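Chromosomal replication initiator protein DnaA (PDB 1L8Q) binds the origin of chromosomal replication in its ATP form and probably starts assembly of the complex that initiates DNA replication. Local coordinates at residues Y66-F76 against M95-D106. Numbering follows the deposited sequence.
Sequences YRVIYSSADDF and MYKSVDLLLLDD
Strands 68-72 and 101-105 run parallel, their axes 4.6 Å apart, and bond from I69 N to L101 O through to A73 N to D105 O. At the strand entry, D100 OD2 accepts from R67 N at 2.6 Å, nearly straight at 171°. R67 O takes D100 N in return. On the face with V68, Y70 and D105, Y70 crosses L103, its CD1 3.9 Å from L103 CB. With CG anti to the backbone N (chi1 164°), its ring runs on to D105. There Y70 OH gives a 2.8 Å hydrogen bond to the anti lone pair of D105 OD2. T51 OG1 also bonds this oxygen, beside the magnesium and ADP site, so two hydroxyls hold the carboxylate. A phenylalanine at Y70 would probably keep the ring packing but leave D105 with less to fix its rotation. On the other face, Y96 is sandwiched. F76 CE1 stands 3.4 Å above the centre of its ring, in an edge-to-face pair, and I69 CD1 lies over the opposite face. F92 joins both rings. This is the edge of the AAA+ parallel sheet: strand 133-138 flanks 101-105, helix 50-63 covers the Y70 face, and helix 114-129 packs on the F76 and Y96 side.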
loop_
_atom_site.group_PDB
_atom_site.type_symbol
_atom_site.label_atom_id
_atom_site.label_comp_id
_atom_site.label_asym_id
_atom_site.label_seq_id
_atom_site.Cartn_x
_atom_site.Cartn_y
_atom_site.Cartn_z
ATOM N N TYR A 66 13.611 -27.536 -1.045
ATOM C CA TYR A 66 14.285 -26.648 -1.995
ATOM C C TYR A 66 15.093 -25.537 -1.318
ATOM O O TYR A 66 14.771 -25.094 -0.227
ATOM C CB TYR A 66 13.271 -26.028 -2.961
ATOM C CG TYR A 66 12.606 -27.016 -3.884
ATOM C CD1 TYR A 66 13.268 -27.500 -4.999
ATOM C CD2 TYR A 66 11.312 -27.459 -3.645
ATOM C CE1 TYR A 66 12.666 -28.404 -5.849
ATOM C CE2 TYR A 66 10.700 -28.361 -4.487
ATOM C CZ TYR A 66 11.381 -28.834 -5.591
ATOM O OH TYR A 66 10.785 -29.744 -6.448
ATOM N N ARG A 67 16.142 -25.094 -1.991
ATOM C CA ARG A 67 16.980 -24.001 -1.527
ATOM C C ARG A 67 16.298 -22.680 -1.938
ATOM O O ARG A 67 16.024 -22.453 -3.125
ATOM C CB ARG A 67 18.346 -24.124 -2.200
ATOM C CG ARG A 67 19.561 -23.828 -1.315
ATOM C CD ARG A 67 20.897 -24.153 -1.996
ATOM N NE ARG A 67 22.019 -24.160 -1.058
ATOM C CZ ARG A 67 22.734 -25.240 -0.767
ATOM N NH1 ARG A 67 22.441 -26.410 -1.340
ATOM N NH2 ARG A 67 23.745 -25.157 0.099
ATOM N N VAL A 68 16.015 -21.812 -0.969
ATOM C CA VAL A 68 15.225 -20.616 -1.255
ATOM C C VAL A 68 15.851 -19.335 -0.763
ATOM O O VAL A 68 16.449 -19.311 0.278
ATOM C CB VAL A 68 13.839 -20.706 -0.567
ATOM C CG1 VAL A 68 12.987 -19.487 -0.897
ATOM C CG2 VAL A 68 13.124 -21.982 -0.942
ATOM N N ILE A 69 15.700 -18.257 -1.510
ATOM C CA ILE A 69 16.040 -16.961 -0.959
ATOM C C ILE A 69 14.904 -15.975 -1.184
ATOM O O ILE A 69 14.295 -15.932 -2.254
ATOM C CB ILE A 69 17.358 -16.394 -1.508
ATOM C CG1 ILE A 69 18.542 -16.991 -0.766
ATOM C CG2 ILE A 69 17.432 -14.920 -1.224
ATOM C CD1 ILE A 69 19.833 -16.200 -0.949
ATOM N N TYR A 70 14.598 -15.210 -0.149
ATOM C CA TYR A 70 13.640 -14.147 -0.263
ATOM C C TYR A 70 14.336 -12.861 0.039
ATOM O O TYR A 70 15.156 -12.797 0.930
ATOM C CB TYR A 70 12.504 -14.310 0.723
ATOM C CG TYR A 70 11.708 -13.022 0.899
ATOM C CD1 TYR A 70 10.602 -12.740 0.097
ATOM C CD2 TYR A 70 12.084 -12.081 1.843
ATOM C CE1 TYR A 70 9.893 -11.574 0.244
ATOM C CE2 TYR A 70 11.386 -10.906 1.991
ATOM C CZ TYR A 70 10.292 -10.655 1.192
ATOM O OH TYR A 70 9.594 -9.471 1.366
ATOM N N SER A 71 13.989 -11.817 -0.682
ATOM C CA SER A 71 14.569 -10.534 -0.390
ATOM C C SER A 71 13.816 -9.426 -1.109
ATOM O O SER A 71 13.320 -9.616 -2.215
ATOM C CB SER A 71 16.048 -10.534 -0.779
ATOM O OG SER A 71 16.524 -9.209 -0.830
ATOM N N SER A 72 13.704 -8.277 -0.468
ATOM C CA SER A 72 13.095 -7.141 -1.118
ATOM C C SER A 72 14.172 -6.524 -1.961
ATOM O O SER A 72 15.348 -6.673 -1.675
ATOM C CB SER A 72 12.526 -6.139 -0.095
ATOM O OG SER A 72 13.544 -5.408 0.590
ATOM N N ALA A 73 13.777 -5.854 -3.020
ATOM C CA ALA A 73 14.745 -5.297 -3.945
ATOM C C ALA A 73 15.678 -4.303 -3.279
ATOM O O ALA A 73 16.838 -4.217 -3.635
ATOM C CB ALA A 73 14.043 -4.659 -5.128
ATOM N N ASP A 74 15.173 -3.553 -2.311
ATOM C CA ASP A 74 15.996 -2.543 -1.662
ATOM C C ASP A 74 17.076 -3.168 -0.801
ATOM O O ASP A 74 18.192 -2.661 -0.730
ATOM C CB ASP A 74 15.151 -1.573 -0.833
ATOM C CG ASP A 74 15.602 -0.122 -1.006
ATOM O OD1 ASP A 74 15.280 0.490 -2.057
ATOM O OD2 ASP A 74 16.302 0.491 -0.163
ATOM N N ASP A 75 16.740 -4.264 -0.133
ATOM C CA ASP A 75 17.714 -4.952 0.697
ATOM C C ASP A 75 18.706 -5.660 -0.213
ATOM O O ASP A 75 19.900 -5.774 0.113
ATOM C CB ASP A 75 17.030 -5.967 1.592
ATOM C CG ASP A 75 16.268 -5.324 2.761
ATOM O OD1 ASP A 75 16.553 -4.160 3.144
ATOM O OD2 ASP A 75 15.368 -5.937 3.372
ATOM N N PHE A 76 18.210 -6.128 -1.360
ATOM C CA PHE A 76 19.045 -6.784 -2.347
ATOM C C PHE A 76 20.090 -5.778 -2.800
ATOM O O PHE A 76 21.288 -6.066 -2.798
ATOM C CB PHE A 76 18.185 -7.229 -3.531
ATOM C CG PHE A 76 18.937 -7.978 -4.599
ATOM C CD1 PHE A 76 19.125 -9.357 -4.502
ATOM C CD2 PHE A 76 19.427 -7.312 -5.716
ATOM C CE1 PHE A 76 19.792 -10.049 -5.499
ATOM C CE2 PHE A 76 20.109 -7.993 -6.716
ATOM C CZ PHE A 76 20.280 -9.355 -6.620
HETATM N N MSE A 95 25.706 -16.998 -4.217
HETATM C CA MSE A 95 24.590 -17.203 -3.315
HETATM C C MSE A 95 23.305 -17.253 -4.129
HETATM O O MSE A 95 22.604 -18.270 -4.171
HETATM C CB MSE A 95 24.501 -16.024 -2.336
HETATM C CG MSE A 95 23.902 -16.346 -0.949
HETATM SE SE MSE A 95 23.686 -14.725 0.239
HETATM C CE MSE A 95 25.351 -13.738 -0.199
ATOM N N TYR A 96 23.010 -16.141 -4.790
ATOM C CA TYR A 96 21.768 -15.990 -5.505
ATOM C C TYR A 96 21.641 -16.939 -6.691
ATOM O O TYR A 96 20.537 -17.384 -7.018
ATOM C CB TYR A 96 21.579 -14.528 -5.930
ATOM C CG TYR A 96 21.024 -13.679 -4.829
ATOM C CD1 TYR A 96 19.657 -13.634 -4.585
ATOM C CD2 TYR A 96 21.862 -12.958 -3.990
ATOM C CE1 TYR A 96 19.137 -12.878 -3.557
ATOM C CE2 TYR A 96 21.350 -12.201 -2.946
ATOM C CZ TYR A 96 19.979 -12.166 -2.737
ATOM O OH TYR A 96 19.447 -11.412 -1.697
ATOM N N LYS A 97 22.774 -17.275 -7.310
ATOM C CA LYS A 97 22.758 -18.092 -8.514
ATOM C C LYS A 97 22.509 -19.560 -8.223
ATOM O O LYS A 97 22.264 -20.354 -9.134
ATOM C CB LYS A 97 24.060 -17.918 -9.300
ATOM C CG LYS A 97 24.075 -16.682 -10.157
ATOM C CD LYS A 97 25.401 -16.457 -10.822
ATOM C CE LYS A 97 25.412 -15.104 -11.511
ATOM N NZ LYS A 97 26.771 -14.731 -11.980
ATOM N N SER A 98 22.517 -19.911 -6.951
ATOM C CA SER A 98 22.463 -21.312 -6.581
ATOM C C SER A 98 21.151 -21.780 -5.979
ATOM O O SER A 98 21.076 -22.885 -5.479
ATOM C CB SER A 98 23.548 -21.599 -5.569
ATOM O OG SER A 98 23.023 -21.393 -4.277
ATOM N N VAL A 99 20.125 -20.955 -5.997
ATOM C CA VAL A 99 18.886 -21.353 -5.349
ATOM C C VAL A 99 17.964 -22.120 -6.290
ATOM O O VAL A 99 18.180 -22.142 -7.494
ATOM C CB VAL A 99 18.129 -20.129 -4.781
ATOM C CG1 VAL A 99 18.967 -19.427 -3.727
ATOM C CG2 VAL A 99 17.764 -19.172 -5.879
ATOM N N ASP A 100 16.951 -22.772 -5.729
ATOM C CA ASP A 100 15.906 -23.391 -6.533
ATOM C C ASP A 100 14.756 -22.391 -6.704
ATOM O O ASP A 100 13.945 -22.513 -7.619
ATOM C CB ASP A 100 15.340 -24.636 -5.848
ATOM C CG ASP A 100 16.410 -25.660 -5.489
ATOM O OD1 ASP A 100 17.183 -26.075 -6.384
ATOM O OD2 ASP A 100 16.529 -26.134 -4.336
ATOM N N LEU A 101 14.686 -21.413 -5.804
ATOM C CA LEU A 101 13.571 -20.475 -5.769
ATOM C C LEU A 101 14.041 -19.097 -5.318
ATOM O O LEU A 101 14.438 -18.931 -4.177
ATOM C CB LEU A 101 12.514 -20.962 -4.764
ATOM C CG LEU A 101 11.025 -20.629 -5.029
ATOM C CD1 LEU A 101 10.243 -20.382 -3.742
ATOM C CD2 LEU A 101 10.801 -19.475 -6.017
ATOM N N LEU A 102 13.981 -18.114 -6.206
ATOM C CA LEU A 102 14.341 -16.753 -5.854
ATOM C C LEU A 102 13.059 -15.906 -5.735
ATOM O O LEU A 102 12.185 -15.926 -6.617
ATOM C CB LEU A 102 15.299 -16.168 -6.895
ATOM C CG LEU A 102 15.491 -14.656 -6.873
ATOM C CD1 LEU A 102 15.960 -14.228 -5.538
ATOM C CD2 LEU A 102 16.478 -14.226 -7.917
ATOM N N LEU A 103 12.919 -15.197 -4.630
ATOM C CA LEU A 103 11.754 -14.361 -4.435
ATOM C C LEU A 103 12.217 -12.937 -4.238
ATOM O O LEU A 103 12.815 -12.623 -3.195
ATOM C CB LEU A 103 10.986 -14.809 -3.197
ATOM C CG LEU A 103 10.571 -16.286 -3.075
ATOM C CD1 LEU A 103 10.149 -16.565 -1.658
ATOM C CD2 LEU A 103 9.454 -16.645 -4.046
ATOM N N LEU A 104 11.978 -12.088 -5.239
ATOM C CA LEU A 104 12.366 -10.695 -5.162
ATOM C C LEU A 104 11.122 -9.847 -5.018
ATOM O O LEU A 104 10.291 -9.758 -5.953
ATOM C CB LEU A 104 13.152 -10.277 -6.399
ATOM C CG LEU A 104 14.061 -9.072 -6.165
ATOM C CD1 LEU A 104 15.125 -9.423 -5.117
ATOM C CD2 LEU A 104 14.698 -8.579 -7.445
ATOM N N ASP A 105 10.984 -9.221 -3.854
ATOM C CA ASP A 105 9.792 -8.471 -3.513
ATOM C C ASP A 105 10.022 -6.987 -3.749
ATOM O O ASP A 105 11.139 -6.517 -3.618
ATOM C CB ASP A 105 9.510 -8.702 -2.040
ATOM C CG ASP A 105 8.059 -8.493 -1.673
ATOM O OD1 ASP A 105 7.262 -8.057 -2.534
ATOM O OD2 ASP A 105 7.625 -8.762 -0.533
ATOM N N ASP A 106 8.966 -6.253 -4.100
ATOM C CA ASP A 106 9.046 -4.801 -4.307
ATOM C C ASP A 106 10.024 -4.320 -5.402
ATOM O O ASP A 106 10.749 -3.336 -5.217
ATOM C CB ASP A 106 9.333 -4.088 -2.991
ATOM C CG ASP A 106 8.185 -4.221 -1.988
ATOM O OD1 ASP A 106 8.464 -4.266 -0.759
ATOM O OD2 ASP A 106 6.977 -4.296 -2.323
#